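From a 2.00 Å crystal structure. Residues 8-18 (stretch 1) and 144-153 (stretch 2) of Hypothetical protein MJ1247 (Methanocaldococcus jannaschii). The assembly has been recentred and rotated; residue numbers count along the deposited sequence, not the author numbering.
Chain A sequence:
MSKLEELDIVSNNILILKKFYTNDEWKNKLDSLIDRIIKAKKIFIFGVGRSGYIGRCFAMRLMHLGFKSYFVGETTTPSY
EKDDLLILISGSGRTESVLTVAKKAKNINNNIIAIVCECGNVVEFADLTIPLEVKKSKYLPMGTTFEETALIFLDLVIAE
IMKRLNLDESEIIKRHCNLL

Stretch 1 8-18: DIVSNNILILK
Stretch 2, residues 144-153: TTFEETALIF

No hydrogen bond crosses between these two helical stretches, although threonine, asparagine and glutamate side chains all lie in their contact; the 429 Å² buried between them is held by van der Waals packing alone. The first stretch enters in a helix that begins earlier in the chain, and its backbone keeps helical phi/psi values through Lys18; residues 144-153 form a regular helix that continues beyond the stretch. The helix axes approach to 9.9 Å, and their N-to-C directions diverge by 43° (signed crossing angle -43°), so both segments run in broadly the same sense. The register pairs Val10 with Thr145 (CA to CA 6.9 Å), Ile14 with Thr149 (CA to CA 6.2 Å) and Leu17 with Phe153 (CA to CA 7.0 Å).

Backbone bonding differs along the first stretch. Asn12 N, Asn13 N and Ile14 N donate to Asp8 O, Ile9 O and Val10 O at 3.1, 3.0 and 3.2 Å, an i to i-4 pattern. Further on, Leu17 N reaches Ile14 O and Lys18 N reaches Leu15 O, both at 3.2 Å, which is i to i-3 and a tighter winding. The second helix keeps i to i-4 bonds throughout, from Glu148 N to Thr144 O (3.2 Å) to Phe153 N to Thr149 O (2.8 Å).

Leu17 (chi1 m, chi2 t) points toward the second helix and is the residue most covered by it. Its CD1 lies 3.8 Å from Ile152 CG2, while its CD2 lies 3.9 Å from Phe153 CB and 4.0 Å from Thr149 CG2, so the leucine fork spreads over three residues. Ile14 leaves its backbone sideways, but its m, m rotamer brings the end of the side chain nearer, with CD1 3.6 Å from CD1 of Ile152 (m, t). These branched aliphatic groups exclude solvent from one another.

Thr149, rotamer m, points toward the first stretch yet turns its hydroxyl back to its own helix: OG1 donates to Thr145 O at 2.8 Å. With its proton thus committed, Thr149 OG1 meets Asn13 CB at 3.8 Å in a simple packing contact. Thr145 (p) also points across, and its OG1 is hydrogen-bonded elsewhere in the structure; its CG2 lies 4.5 Å from Ile9 CG2. At this N-terminal end, Val10 (t) sets CG2 3.5 Å from Glu148 OE1, bringing a methyl against a carboxylate oxygen. Glu148 is extended, with chi1 m and chi2 t.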

ATOM      1  N   ASP A   8      -0.387  17.549 -16.805  1.00 20.29           N
ATOM      2  CA  ASP A   8      -1.452  16.847 -17.528  1.00 20.30           C
ATOM      3  C   ASP A   8      -1.321  15.332 -17.372  1.00 20.18           C
ATOM      4  O   ASP A   8      -2.328  14.626 -17.270  1.00 19.67           O
ATOM      5  CB  ASP A   8      -1.444  17.210 -19.019  1.00 41.30           C
ATOM      6  CG  ASP A   8      -2.030  18.589 -19.301  1.00 41.57           C
ATOM      7  OD1 ASP A   8      -1.768  19.115 -20.402  1.00 42.39           O
ATOM      8  OD2 ASP A   8      -2.756  19.142 -18.442  1.00 41.67           O
ATOM      9  N   ILE A   9      -0.077  14.849 -17.332  1.00 18.67           N
ATOM     10  CA  ILE A   9       0.212  13.423 -17.161  1.00 18.79           C
ATOM     11  C   ILE A   9      -0.182  12.999 -15.742  1.00 19.11           C
ATOM     12  O   ILE A   9      -0.869  11.991 -15.572  1.00 18.87           O
ATOM     13  CB  ILE A   9       1.700  13.098 -17.501  1.00 26.52           C
ATOM     14  CG1 ILE A   9       1.876  13.142 -19.024  1.00 26.29           C
ATOM     15  CG2 ILE A   9       2.126  11.711 -16.960  1.00 26.17           C
ATOM     16  CD1 ILE A   9       3.307  13.242 -19.491  1.00 26.44           C
ATOM     17  N   VAL A  10       0.170  13.829 -14.753  1.00 18.36           N
ATOM     18  CA  VAL A  10      -0.167  13.555 -13.354  1.00 18.93           C
ATOM     19  C   VAL A  10      -1.693  13.580 -13.163  1.00 19.51           C
ATOM     20  O   VAL A  10      -2.238  12.674 -12.538  1.00 19.58           O
ATOM     21  CB  VAL A  10       0.528  14.550 -12.369  1.00 14.98           C
ATOM     22  CG1 VAL A  10       0.094  14.265 -10.934  1.00 15.02           C
ATOM     23  CG2 VAL A  10       2.046  14.417 -12.463  1.00 15.07           C
ATOM     24  N   SER A  11      -2.369  14.571 -13.760  1.00 17.99           N
ATOM     25  CA  SER A  11      -3.833  14.706 -13.673  1.00 19.06           C
ATOM     26  C   SER A  11      -4.580  13.503 -14.257  1.00 19.65           C
ATOM     27  O   SER A  11      -5.556  13.038 -13.669  1.00 19.64           O
ATOM     28  CB  SER A  11      -4.315  15.979 -14.377  1.00 33.97           C
ATOM     29  OG  SER A  11      -3.898  17.137 -13.682  1.00 34.38           O
ATOM     30  N   ASN A  12      -4.091  12.987 -15.387  1.00 22.75           N
ATOM     31  CA  ASN A  12      -4.698  11.830 -16.044  1.00 23.49           C
ATOM     32  C   ASN A  12      -4.389  10.518 -15.321  1.00 23.74           C
ATOM     33  O   ASN A  12      -5.171   9.566 -15.403  1.00 23.78           O
ATOM     34  CB  ASN A  12      -4.294  11.756 -17.520  1.00 88.34           C
ATOM     35  CG  ASN A  12      -4.973  12.824 -18.366  1.00 88.84           C
ATOM     36  OD1 ASN A  12      -6.187  13.026 -18.283  1.00 41.73           O
ATOM     37  ND2 ASN A  12      -4.190  13.513 -19.185  1.00 41.73           N
ATOM     38  N   ASN A  13      -3.271  10.492 -14.588  1.00 21.99           N
ATOM     39  CA  ASN A  13      -2.862   9.318 -13.799  1.00 22.65           C
ATOM     40  C   ASN A  13      -3.772   9.132 -12.586  1.00 22.76           C
ATOM     41  O   ASN A  13      -4.070   8.002 -12.200  1.00 22.55           O
ATOM     42  CB  ASN A  13      -1.412   9.442 -13.317  1.00 53.13           C
ATOM     43  CG  ASN A  13      -0.395   9.082 -14.386  1.00 53.95           C
ATOM     44  OD1 ASN A  13       0.760   9.498 -14.309  1.00 19.85           O
ATOM     45  ND2 ASN A  13      -0.800   8.271 -15.358  1.00 19.85           N
ATOM     46  N   ILE A  14      -4.227  10.249 -12.010  1.00 23.68           N
ATOM     47  CA  ILE A  14      -5.117  10.235 -10.841  1.00 23.92           C
ATOM     48  C   ILE A  14      -6.505   9.743 -11.254  1.00 23.80           C
ATOM     49  O   ILE A  14      -7.178   9.067 -10.473  1.00 23.82           O
ATOM     50  CB  ILE A  14      -5.223  11.649 -10.146  1.00 32.74           C
ATOM     51  CG1 ILE A  14      -3.835  12.272  -9.900  1.00 33.01           C
ATOM     52  CG2 ILE A  14      -5.957  11.555  -8.807  1.00 32.92           C
ATOM     53  CD1 ILE A  14      -2.736  11.329  -9.391  1.00 33.25           C
ATOM     54  N   LEU A  15      -6.884  10.014 -12.505  1.00 33.22           N
ATOM     55  CA  LEU A  15      -8.181   9.599 -13.047  1.00 32.75           C
ATOM     56  C   LEU A  15      -8.308   8.083 -13.244  1.00 32.24           C
ATOM     57  O   LEU A  15      -9.415   7.551 -13.269  1.00 32.46           O
ATOM     58  CB  LEU A  15      -8.499  10.344 -14.351  1.00 40.54           C
ATOM     59  CG  LEU A  15      -8.727  11.862 -14.282  1.00 40.81           C
ATOM     60  CD1 LEU A  15      -8.989  12.390 -15.682  1.00 40.85           C
ATOM     61  CD2 LEU A  15      -9.883  12.228 -13.351  1.00 40.81           C
ATOM     62  N   ILE A  16      -7.164   7.399 -13.319  1.00 29.87           N
ATOM     63  CA  ILE A  16      -7.078   5.940 -13.473  1.00 28.96           C
ATOM     64  C   ILE A  16      -7.625   5.252 -12.201  1.00 28.00           C
ATOM     65  O   ILE A  16      -8.142   4.132 -12.263  1.00 28.13           O
ATOM     66  CB  ILE A  16      -5.591   5.517 -13.798  1.00 40.29           C
ATOM     67  CG1 ILE A  16      -5.247   5.935 -15.235  1.00 40.59           C
ATOM     68  CG2 ILE A  16      -5.330   4.018 -13.574  1.00 40.49           C
ATOM     69  CD1 ILE A  16      -3.785   5.745 -15.634  1.00 40.74           C
ATOM     70  N   LEU A  17      -7.593   5.974 -11.078  1.00 19.49           N
ATOM     71  CA  LEU A  17      -8.087   5.462  -9.794  1.00 18.29           C
ATOM     72  C   LEU A  17      -9.618   5.359  -9.704  1.00 17.75           C
ATOM     73  O   LEU A  17     -10.149   4.741  -8.773  1.00 17.49           O
ATOM     74  CB  LEU A  17      -7.530   6.295  -8.633  1.00 19.78           C
ATOM     75  CG  LEU A  17      -6.004   6.291  -8.469  1.00 19.47           C
ATOM     76  CD1 LEU A  17      -5.588   7.266  -7.390  1.00 19.50           C
ATOM     77  CD2 LEU A  17      -5.500   4.894  -8.142  1.00 19.25           C
ATOM     78  N   LYS A  18     -10.305   5.908 -10.711  1.00 19.89           N
ATOM     79  CA  LYS A  18     -11.771   5.884 -10.803  1.00 19.25           C
ATOM     80  C   LYS A  18     -12.296   4.452 -10.978  1.00 18.64           C
ATOM     81  O   LYS A  18     -13.395   4.138 -10.521  1.00 18.61           O
ATOM     82  CB  LYS A  18     -12.250   6.779 -11.961  1.00 51.03           C
ATOM     83  CG  LYS A  18     -13.740   7.113 -11.945  1.00 51.02           C
ATOM     84  CD  LYS A  18     -14.141   8.025 -13.097  1.00 51.21           C
ATOM     85  CE  LYS A  18     -15.648   8.285 -13.089  1.00 51.03           C
ATOM     86  NZ  LYS A  18     -16.085   9.202 -14.183  1.00 50.85           N
ATOM     87  N   THR A 144       8.477   7.618 -10.452  1.00 16.13           N
ATOM     88  CA  THR A 144       7.911   8.910 -10.012  1.00 14.87           C
ATOM     89  C   THR A 144       6.382   8.975 -10.011  1.00 14.06           C
ATOM     90  O   THR A 144       5.785   9.242  -8.971  1.00 13.30           O
ATOM     91  CB  THR A 144       8.468  10.103 -10.850  1.00 17.47           C
ATOM     92  OG1 THR A 144       9.895  10.142 -10.735  1.00 17.94           O
ATOM     93  CG2 THR A 144       7.918  11.446 -10.373  1.00 17.29           C
ATOM     94  N   THR A 145       5.765   8.674 -11.154  1.00 17.27           N
ATOM     95  CA  THR A 145       4.310   8.716 -11.278  1.00 16.32           C
ATOM     96  C   THR A 145       3.590   7.619 -10.501  1.00 15.69           C
ATOM     97  O   THR A 145       2.486   7.845 -10.011  1.00 15.57           O
ATOM     98  CB  THR A 145       3.847   8.749 -12.745  1.00 16.69           C
ATOM     99  OG1 THR A 145       4.433   7.661 -13.470  1.00 16.66           O
ATOM    100  CG2 THR A 145       4.245  10.068 -13.389  1.00 16.55           C
ATOM    101  N   PHE A 146       4.236   6.456 -10.360  1.00 17.56           N
ATOM    102  CA  PHE A 146       3.680   5.335  -9.594  1.00 16.99           C
ATOM    103  C   PHE A 146       3.635   5.710  -8.106  1.00 16.86           C
ATOM    104  O   PHE A 146       2.626   5.472  -7.454  1.00 16.59           O
ATOM    105  CB  PHE A 146       4.493   4.035  -9.818  1.00 15.30           C
ATOM    106  CG  PHE A 146       4.208   2.940  -8.799  1.00 15.11           C
ATOM    107  CD1 PHE A 146       2.961   2.277  -8.776  1.00 14.65           C
ATOM    108  CD2 PHE A 146       5.157   2.637  -7.796  1.00 14.80           C
ATOM    109  CE1 PHE A 146       2.658   1.330  -7.761  1.00 15.14           C
ATOM    110  CE2 PHE A 146       4.869   1.692  -6.775  1.00 14.87           C
ATOM    111  CZ  PHE A 146       3.616   1.039  -6.756  1.00 14.90           C
ATOM    112  N   GLU A 147       4.732   6.269  -7.587  1.00 13.88           N
ATOM    113  CA  GLU A 147       4.823   6.680  -6.180  1.00 14.47           C
ATOM    114  C   GLU A 147       3.776   7.742  -5.819  1.00 14.24           C
ATOM    115  O   GLU A 147       3.160   7.662  -4.757  1.00 14.12           O
ATOM    116  CB  GLU A 147       6.233   7.177  -5.856  1.00 14.02           C
ATOM    117  CG  GLU A 147       7.296   6.075  -5.876  1.00 14.82           C
ATOM    118  CD  GLU A 147       8.559   6.465  -6.628  1.00 15.85           C
ATOM    119  OE1 GLU A 147       8.739   7.659  -6.944  1.00 16.18           O
ATOM    120  OE2 GLU A 147       9.380   5.570  -6.916  1.00 16.56           O
ATOM    121  N   GLU A 148       3.518   8.666  -6.750  1.00 14.79           N
ATOM    122  CA  GLU A 148       2.523   9.733  -6.571  1.00 15.14           C
ATOM    123  C   GLU A 148       1.106   9.155  -6.528  1.00 14.69           C
ATOM    124  O   GLU A 148       0.323   9.470  -5.625  1.00 14.58           O
ATOM    125  CB  GLU A 148       2.585  10.736  -7.723  1.00 16.32           C
ATOM    126  CG  GLU A 148       3.857  11.561  -7.816  1.00 17.51           C
ATOM    127  CD  GLU A 148       3.960  12.342  -9.125  1.00 18.36           C
ATOM    128  OE1 GLU A 148       3.127  12.131 -10.036  1.00 19.28           O
ATOM    129  OE2 GLU A 148       4.891  13.166  -9.247  1.00 18.92           O
ATOM    130  N   THR A 149       0.814   8.277  -7.490  1.00 17.85           N
ATOM    131  CA  THR A 149      -0.491   7.627  -7.624  1.00 17.80           C
ATOM    132  C   THR A 149      -0.746   6.635  -6.491  1.00 17.65           C
ATOM    133  O   THR A 149      -1.873   6.538  -6.008  1.00 17.48           O
ATOM    134  CB  THR A 149      -0.616   6.930  -8.999  1.00 17.61           C
ATOM    135  OG1 THR A 149      -0.273   7.871 -10.028  1.00 17.86           O
ATOM    136  CG2 THR A 149      -2.036   6.436  -9.253  1.00 17.57           C
ATOM    137  N   ALA A 150       0.312   5.941  -6.056  1.00 13.86           N
ATOM    138  CA  ALA A 150       0.232   4.970  -4.962  1.00 13.91           C
ATOM    139  C   ALA A 150      -0.088   5.656  -3.643  1.00 14.11           C
ATOM    140  O   ALA A 150      -0.896   5.144  -2.883  1.00 13.90           O
ATOM    141  CB  ALA A 150       1.526   4.150  -4.846  1.00 11.11           C
ATOM    142  N   LEU A 151       0.493   6.838  -3.410  1.00 14.13           N
ATOM    143  CA  LEU A 151       0.228   7.610  -2.184  1.00 14.86           C
ATOM    144  C   LEU A 151      -1.241   8.017  -2.154  1.00 15.17           C
ATOM    145  O   LEU A 151      -1.919   7.823  -1.141  1.00 14.84           O
ATOM    146  CB  LEU A 151       1.106   8.872  -2.093  1.00 16.97           C
ATOM    147  CG  LEU A 151       0.900   9.813  -0.885  1.00 17.26           C
ATOM    148  CD1 LEU A 151       1.230   9.103   0.425  1.00 17.14           C
ATOM    149  CD2 LEU A 151       1.748  11.071  -1.032  1.00 17.30           C
ATOM    150  N   ILE A 152      -1.730   8.516  -3.291  1.00 15.22           N
ATOM    151  CA  ILE A 152      -3.124   8.941  -3.423  1.00 15.96           C
ATOM    152  C   ILE A 152      -4.078   7.750  -3.257  1.00 16.12           C
ATOM    153  O   ILE A 152      -5.037   7.850  -2.498  1.00 16.06           O
ATOM    154  CB  ILE A 152      -3.344   9.756  -4.733  1.00 18.43           C
ATOM    155  CG1 ILE A 152      -2.580  11.080  -4.604  1.00 18.55           C
ATOM    156  CG2 ILE A 152      -4.840  10.042  -4.971  1.00 18.60           C
ATOM    157  CD1 ILE A 152      -2.417  11.883  -5.875  1.00 19.32           C
ATOM    158  N   PHE A 153      -3.731   6.604  -3.855  1.00 16.71           N
ATOM    159  CA  PHE A 153      -4.529   5.370  -3.753  1.00 16.42           C
ATOM    160  C   PHE A 153      -4.618   4.918  -2.291  1.00 16.42           C
ATOM    161  O   PHE A 153      -5.704   4.604  -1.801  1.00 16.37           O
ATOM    162  CB  PHE A 153      -3.913   4.241  -4.615  1.00 18.29           C
ATOM    163  CG  PHE A 153      -4.557   2.879  -4.418  1.00 18.20           C
ATOM    164  CD1 PHE A 153      -5.887   2.640  -4.835  1.00 18.21           C
ATOM    165  CD2 PHE A 153      -3.849   1.842  -3.775  1.00 18.03           C
ATOM    166  CE1 PHE A 153      -6.505   1.385  -4.606  1.00 18.04           C
ATOM    167  CE2 PHE A 153      -4.454   0.578  -3.538  1.00 18.12           C
ATOM    168  CZ  PHE A 153      -5.785   0.347  -3.953  1.00 18.05           C
TER